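Local coordinates for flagellar brake protein YcgR (Klebsiella pneumoniae, PDB 5KEC) that binds the second messenger c-di-GMP and probably activates transcription of type 3 fimbriae genes, a step linked to biofilm formation, at residues I178-I190 / S201-H213. Sequence-based numbering, arbitrary orientation.
Sequences ITIDLVVKNVIVI and SYYQISCQFKFRH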
loop_
_atom_site.group_PDB
_atom_site.type_symbol
_atom_site.label_atom_id
_atom_site.label_comp_id
_atom_site.label_asym_id
_atom_site.label_seq_id
_atom_site.Cartn_x
_atom_site.Cartn_y
_atom_site.Cartn_z
ATOM N N ILE B 178 13.484 -9.594 11.850
ATOM C CA ILE B 178 13.640 -9.109 10.493
ATOM C C ILE B 178 14.104 -7.662 10.519
ATOM O O ILE B 178 13.390 -6.781 11.002
ATOM C CB ILE B 178 12.319 -9.185 9.708
ATOM C CG1 ILE B 178 11.783 -10.616 9.691
ATOM C CG2 ILE B 178 12.517 -8.667 8.278
ATOM C CD1 ILE B 178 10.486 -10.771 8.927
ATOM N N THR B 179 15.298 -7.418 9.997
ATOM C CA THR B 179 15.826 -6.066 9.900
ATOM C C THR B 179 15.312 -5.430 8.620
ATOM O O THR B 179 15.409 -6.015 7.546
ATOM C CB THR B 179 17.371 -6.058 9.916
ATOM O OG1 THR B 179 17.829 -6.595 11.160
ATOM C CG2 THR B 179 17.911 -4.640 9.770
ATOM N N ILE B 180 14.752 -4.235 8.733
ATOM C CA ILE B 180 14.096 -3.622 7.592
ATOM C C ILE B 180 14.163 -2.111 7.701
ATOM O O ILE B 180 14.474 -1.573 8.762
ATOM C CB ILE B 180 12.619 -4.056 7.530
ATOM C CG1 ILE B 180 12.024 -3.769 6.149
ATOM C CG2 ILE B 180 11.811 -3.388 8.661
ATOM C CD1 ILE B 180 10.625 -4.301 5.980
ATOM N N ASP B 181 13.876 -1.426 6.599
ATOM C CA ASP B 181 13.767 0.027 6.619
ATOM C C ASP B 181 12.298 0.435 6.593
ATOM O O ASP B 181 11.497 -0.126 5.839
ATOM C CB ASP B 181 14.518 0.636 5.441
ATOM C CG ASP B 181 15.978 0.255 5.438
ATOM O OD1 ASP B 181 16.605 0.319 6.517
ATOM O OD2 ASP B 181 16.493 -0.134 4.369
ATOM N N LEU B 182 11.942 1.393 7.438
ATOM C CA LEU B 182 10.560 1.842 7.507
ATOM C C LEU B 182 10.437 3.282 7.033
ATOM O O LEU B 182 11.276 4.124 7.345
ATOM C CB LEU B 182 10.023 1.722 8.933
ATOM C CG LEU B 182 10.109 0.347 9.594
ATOM C CD1 LEU B 182 9.761 0.457 11.073
ATOM C CD2 LEU B 182 9.208 -0.652 8.888
ATOM N N VAL B 183 9.379 3.557 6.284
ATOM C CA VAL B 183 9.066 4.919 5.879
ATOM C C VAL B 183 7.845 5.378 6.661
ATOM O O VAL B 183 6.763 4.812 6.525
ATOM C CB VAL B 183 8.767 5.005 4.374
ATOM C CG1 VAL B 183 8.304 6.408 3.999
ATOM C CG2 VAL B 183 9.999 4.599 3.560
ATOM N N VAL B 184 8.033 6.387 7.500
ATOM C CA VAL B 184 6.951 6.925 8.306
ATOM C C VAL B 184 5.923 7.595 7.400
ATOM O O VAL B 184 6.272 8.440 6.581
ATOM C CB VAL B 184 7.490 7.934 9.338
ATOM C CG1 VAL B 184 6.341 8.571 10.126
ATOM C CG2 VAL B 184 8.475 7.248 10.272
ATOM N N LYS B 185 4.661 7.203 7.536
ATOM C CA LYS B 185 3.600 7.734 6.682
ATOM C C LYS B 185 2.633 8.638 7.431
ATOM O O LYS B 185 2.181 9.650 6.897
ATOM C CB LYS B 185 2.814 6.603 6.014
ATOM C CG LYS B 185 3.537 5.954 4.850
ATOM C CD LYS B 185 3.889 6.999 3.816
ATOM C CE LYS B 185 4.737 6.430 2.698
ATOM N NZ LYS B 185 5.127 7.503 1.738
ATOM N N ASN B 186 2.310 8.267 8.665
ATOM C CA ASN B 186 1.288 8.979 9.417
ATOM C C ASN B 186 1.444 8.798 10.921
ATOM O O ASN B 186 1.675 7.692 11.399
ATOM C CB ASN B 186 -0.100 8.509 8.978
ATOM C CG ASN B 186 -1.102 9.639 8.910
ATOM O OD1 ASN B 186 -1.153 10.381 7.927
ATOM N ND2 ASN B 186 -1.917 9.771 9.951
ATOM N N VAL B 187 1.323 9.889 11.665
ATOM C CA VAL B 187 1.357 9.805 13.115
ATOM C C VAL B 187 0.083 10.412 13.699
ATOM O O VAL B 187 -0.262 11.558 13.395
ATOM C CB VAL B 187 2.591 10.528 13.702
ATOM C CG1 VAL B 187 2.632 10.364 15.216
ATOM C CG2 VAL B 187 3.881 9.999 13.068
ATOM N N ILE B 188 -0.618 9.636 14.520
ATOM C CA ILE B 188 -1.765 10.146 15.266
ATOM C C ILE B 188 -1.623 9.862 16.754
ATOM O O ILE B 188 -0.860 8.983 17.161
ATOM C CB ILE B 188 -3.110 9.565 14.770
ATOM C CG1 ILE B 188 -3.207 8.064 15.059
ATOM C CG2 ILE B 188 -3.322 9.859 13.293
ATOM C CD1 ILE B 188 -4.504 7.422 14.560
ATOM N N VAL B 189 -2.366 10.615 17.560
ATOM C CA VAL B 189 -2.381 10.421 19.000
ATOM C C VAL B 189 -3.753 9.931 19.415
ATOM O O VAL B 189 -4.748 10.641 19.249
ATOM C CB VAL B 189 -2.117 11.733 19.761
ATOM C CG1 VAL B 189 -1.715 11.434 21.205
ATOM C CG2 VAL B 189 -1.052 12.552 19.055
ATOM N N ILE B 190 -3.802 8.723 19.962
ATOM C CA ILE B 190 -5.048 8.137 20.426
ATOM C C ILE B 190 -5.137 8.267 21.938
ATOM O O ILE B 190 -4.249 7.821 22.661
ATOM C CB ILE B 190 -5.133 6.657 20.026
ATOM C CG1 ILE B 190 -5.149 6.529 18.501
ATOM C CG2 ILE B 190 -6.361 6.008 20.637
ATOM C CD1 ILE B 190 -5.083 5.100 17.996
ATOM N N SER B 201 -2.592 8.637 26.579
ATOM C CA SER B 201 -2.387 8.921 25.164
ATOM C C SER B 201 -1.319 8.013 24.550
ATOM O O SER B 201 -0.226 7.856 25.094
ATOM C CB SER B 201 -2.026 10.392 24.946
ATOM O OG SER B 201 -3.071 11.240 25.387
ATOM N N TYR B 202 -1.654 7.422 23.412
ATOM C CA TYR B 202 -0.749 6.533 22.703
ATOM C C TYR B 202 -0.487 7.102 21.325
ATOM O O TYR B 202 -1.410 7.562 20.653
ATOM C CB TYR B 202 -1.358 5.137 22.585
ATOM C CG TYR B 202 -1.759 4.557 23.917
ATOM C CD1 TYR B 202 -0.888 3.749 24.633
ATOM C CD2 TYR B 202 -3.004 4.834 24.471
ATOM C CE1 TYR B 202 -1.246 3.223 25.859
ATOM C CE2 TYR B 202 -3.374 4.312 25.693
ATOM C CZ TYR B 202 -2.492 3.505 26.383
ATOM O OH TYR B 202 -2.855 2.983 27.603
ATOM N N TYR B 203 0.771 7.076 20.904
ATOM C CA TYR B 203 1.112 7.539 19.572
ATOM C C TYR B 203 1.175 6.364 18.606
ATOM O O TYR B 203 1.871 5.376 18.855
ATOM C CB TYR B 203 2.440 8.299 19.587
ATOM C CG TYR B 203 2.385 9.576 20.382
ATOM C CD1 TYR B 203 2.177 10.793 19.754
ATOM C CD2 TYR B 203 2.522 9.566 21.764
ATOM C CE1 TYR B 203 2.116 11.969 20.478
ATOM C CE2 TYR B 203 2.465 10.739 22.496
ATOM C CZ TYR B 203 2.259 11.935 21.845
ATOM O OH TYR B 203 2.199 13.107 22.565
ATOM N N GLN B 204 0.427 6.469 17.514
ATOM C CA GLN B 204 0.423 5.441 16.489
ATOM C C GLN B 204 1.138 5.954 15.250
ATOM O O GLN B 204 0.716 6.933 14.636
ATOM C CB GLN B 204 -1.004 5.017 16.143
ATOM C CG GLN B 204 -1.082 4.019 14.994
ATOM C CD GLN B 204 -2.488 3.523 14.740
ATOM O OE1 GLN B 204 -3.000 2.686 15.477
ATOM N NE2 GLN B 204 -3.123 4.042 13.690
ATOM N N ILE B 205 2.242 5.298 14.902
ATOM C CA ILE B 205 3.001 5.660 13.719
ATOM C C ILE B 205 2.792 4.604 12.651
ATOM O O ILE B 205 3.147 3.440 12.838
ATOM C CB ILE B 205 4.501 5.816 14.026
ATOM C CG1 ILE B 205 4.712 6.893 15.094
ATOM C CG2 ILE B 205 5.264 6.171 12.764
ATOM C CD1 ILE B 205 4.919 6.347 16.483
ATOM N N SER B 206 2.183 5.012 11.541
ATOM C CA SER B 206 1.910 4.099 10.445
ATOM C C SER B 206 3.089 4.125 9.506
ATOM O O SER B 206 3.548 5.194 9.101
ATOM C CB SER B 206 0.626 4.489 9.708
ATOM O OG SER B 206 -0.498 4.304 10.548
ATOM N N CYS B 207 3.589 2.945 9.170
ATOM C CA CYS B 207 4.810 2.849 8.386
ATOM C C CYS B 207 4.636 1.979 7.157
ATOM O O CYS B 207 3.771 1.106 7.108
ATOM C CB CYS B 207 5.945 2.308 9.254
ATOM S SG CYS B 207 6.421 3.439 10.591
ATOM N N GLN B 208 5.465 2.239 6.159
ATOM C CA GLN B 208 5.501 1.417 4.969
ATOM C C GLN B 208 6.801 0.626 5.018
ATOM O O GLN B 208 7.859 1.186 5.294
ATOM C CB GLN B 208 5.453 2.303 3.728
ATOM C CG GLN B 208 5.228 1.560 2.429
ATOM C CD GLN B 208 5.273 2.483 1.230
ATOM O OE1 GLN B 208 6.304 2.604 0.565
ATOM N NE2 GLN B 208 4.154 3.146 0.949
ATOM N N PHE B 209 6.710 -0.679 4.782
ATOM C CA PHE B 209 7.891 -1.534 4.732
ATOM C C PHE B 209 8.734 -1.232 3.499
ATOM O O PHE B 209 8.211 -1.147 2.389
ATOM C CB PHE B 209 7.481 -3.009 4.688
ATOM C CG PHE B 209 6.895 -3.523 5.966
ATOM C CD1 PHE B 209 5.864 -4.448 5.943
ATOM C CD2 PHE B 209 7.385 -3.102 7.190
ATOM C CE1 PHE B 209 5.325 -4.935 7.119
ATOM C CE2 PHE B 209 6.850 -3.583 8.369
ATOM C CZ PHE B 209 5.821 -4.501 8.334
ATOM N N LYS B 210 10.040 -1.068 3.697
ATOM C CA LYS B 210 10.987 -1.110 2.585
ATOM C C LYS B 210 11.836 -2.369 2.737
ATOM O O LYS B 210 12.903 -2.335 3.354
ATOM C CB LYS B 210 11.884 0.133 2.553
ATOM C CG LYS B 210 11.187 1.416 2.134
ATOM C CD LYS B 210 10.609 1.320 0.726
ATOM C CE LYS B 210 9.787 2.561 0.377
ATOM N NZ LYS B 210 9.206 2.504 -0.996
ATOM N N PHE B 211 11.355 -3.480 2.187
ATOM C CA PHE B 211 12.025 -4.766 2.364
ATOM C C PHE B 211 13.411 -4.817 1.727
ATOM O O PHE B 211 13.665 -4.180 0.704
ATOM C CB PHE B 211 11.167 -5.906 1.817
ATOM C CG PHE B 211 9.935 -6.181 2.628
ATOM C CD1 PHE B 211 10.010 -6.930 3.792
ATOM C CD2 PHE B 211 8.699 -5.695 2.223
ATOM C CE1 PHE B 211 8.875 -7.190 4.540
ATOM C CE2 PHE B 211 7.561 -5.948 2.964
ATOM C CZ PHE B 211 7.647 -6.696 4.127
ATOM N N ARG B 212 14.301 -5.594 2.339
ATOM C CA ARG B 212 15.656 -5.757 1.829
ATOM C C ARG B 212 15.759 -6.963 0.904
ATOM O O ARG B 212 16.603 -6.997 0.014
ATOM C CB ARG B 212 16.655 -5.876 2.982
ATOM C CG ARG B 212 16.723 -4.642 3.854
ATOM C CD ARG B 212 17.824 -4.757 4.888
ATOM N NE ARG B 212 18.041 -3.488 5.575
ATOM C CZ ARG B 212 18.983 -3.285 6.488
ATOM N NH1 ARG B 212 19.806 -4.268 6.829
ATOM N NH2 ARG B 212 19.101 -2.094 7.058
ATOM N N HIS B 213 14.899 -7.954 1.119
ATOM C CA HIS B 213 14.845 -9.118 0.244
ATOM C C HIS B 213 13.410 -9.573 0.067
ATOM O O HIS B 213 12.531 -9.205 0.848
ATOM C CB HIS B 213 15.642 -10.288 0.827
ATOM C CG HIS B 213 16.912 -9.886 1.507
ATOM N ND1 HIS B 213 16.935 -9.306 2.757
ATOM C CD2 HIS B 213 18.204 -9.996 1.119
ATOM C CE1 HIS B 213 18.187 -9.068 3.107
ATOM N NE2 HIS B 213 18.976 -9.478 2.130
HETATM O O HOH W 1 13.712 -6.627 5.126
#
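Strands 178-190 and 201-210 pair antiparallel as the arms of a beta hairpin, from Ile190 with Tyr202 to Asp181 with Lys210, their segment axes at 141°. A classic beta bulge breaks the register: Ser206 O accepts from Lys185 N at 2.8 Å and, weakly, from Asn186 N at 3.3 Å. Around it lie c-di-GMP-binding residues: Asn186 and Gln204 serve one ligand molecule, Ser206 and Cys207 another; neither is bound here.

On the face carrying Leu182 and Phe209 the packing is apolar. Leu182 CD2 meets the edge of the Phe209 ring in its plane, 3.5 Å from CD2 of that ring. Farther along, Val189 CG1 lies over a face of Tyr203, 4.1 Å from its centroid.

Beyond the Asp181 and Lys210 pair, Ile180 CG1 stands anti to the backbone N (chi1 -163°); with chi2 extended as well, CD1 lies over one face of Phe211, toward its rim, 3.8 Å from the ring centroid, a CH-pi contact. At this same end Arg212 approaches strand 178-190. Thr179 CG2 lies over one face of its guanidinium, offset toward the rim, while Asp181 OD1 reaches the edge in a long salt bridge to NH2 (3.5 Å), the two planes turned 55° apart. Asn167 backbone N donates to Asp181 OD1, and Asn167 OD1 accepts from Arg212 NH2. A water accepts from Arg212 N and donates to Thr179 O, continuing the pairing where direct backbone bonds stop.

The hairpin supplies two neighbouring strands of a closed antiparallel barrel, consistent with a PilZ domain: strand 164-171 flanks 178-190, strand 146-151 flanks 201-210 and packs Leu149 on Leu182 and Cys207, and helix 214-234 places Ile220 against Ile178 and Phe211.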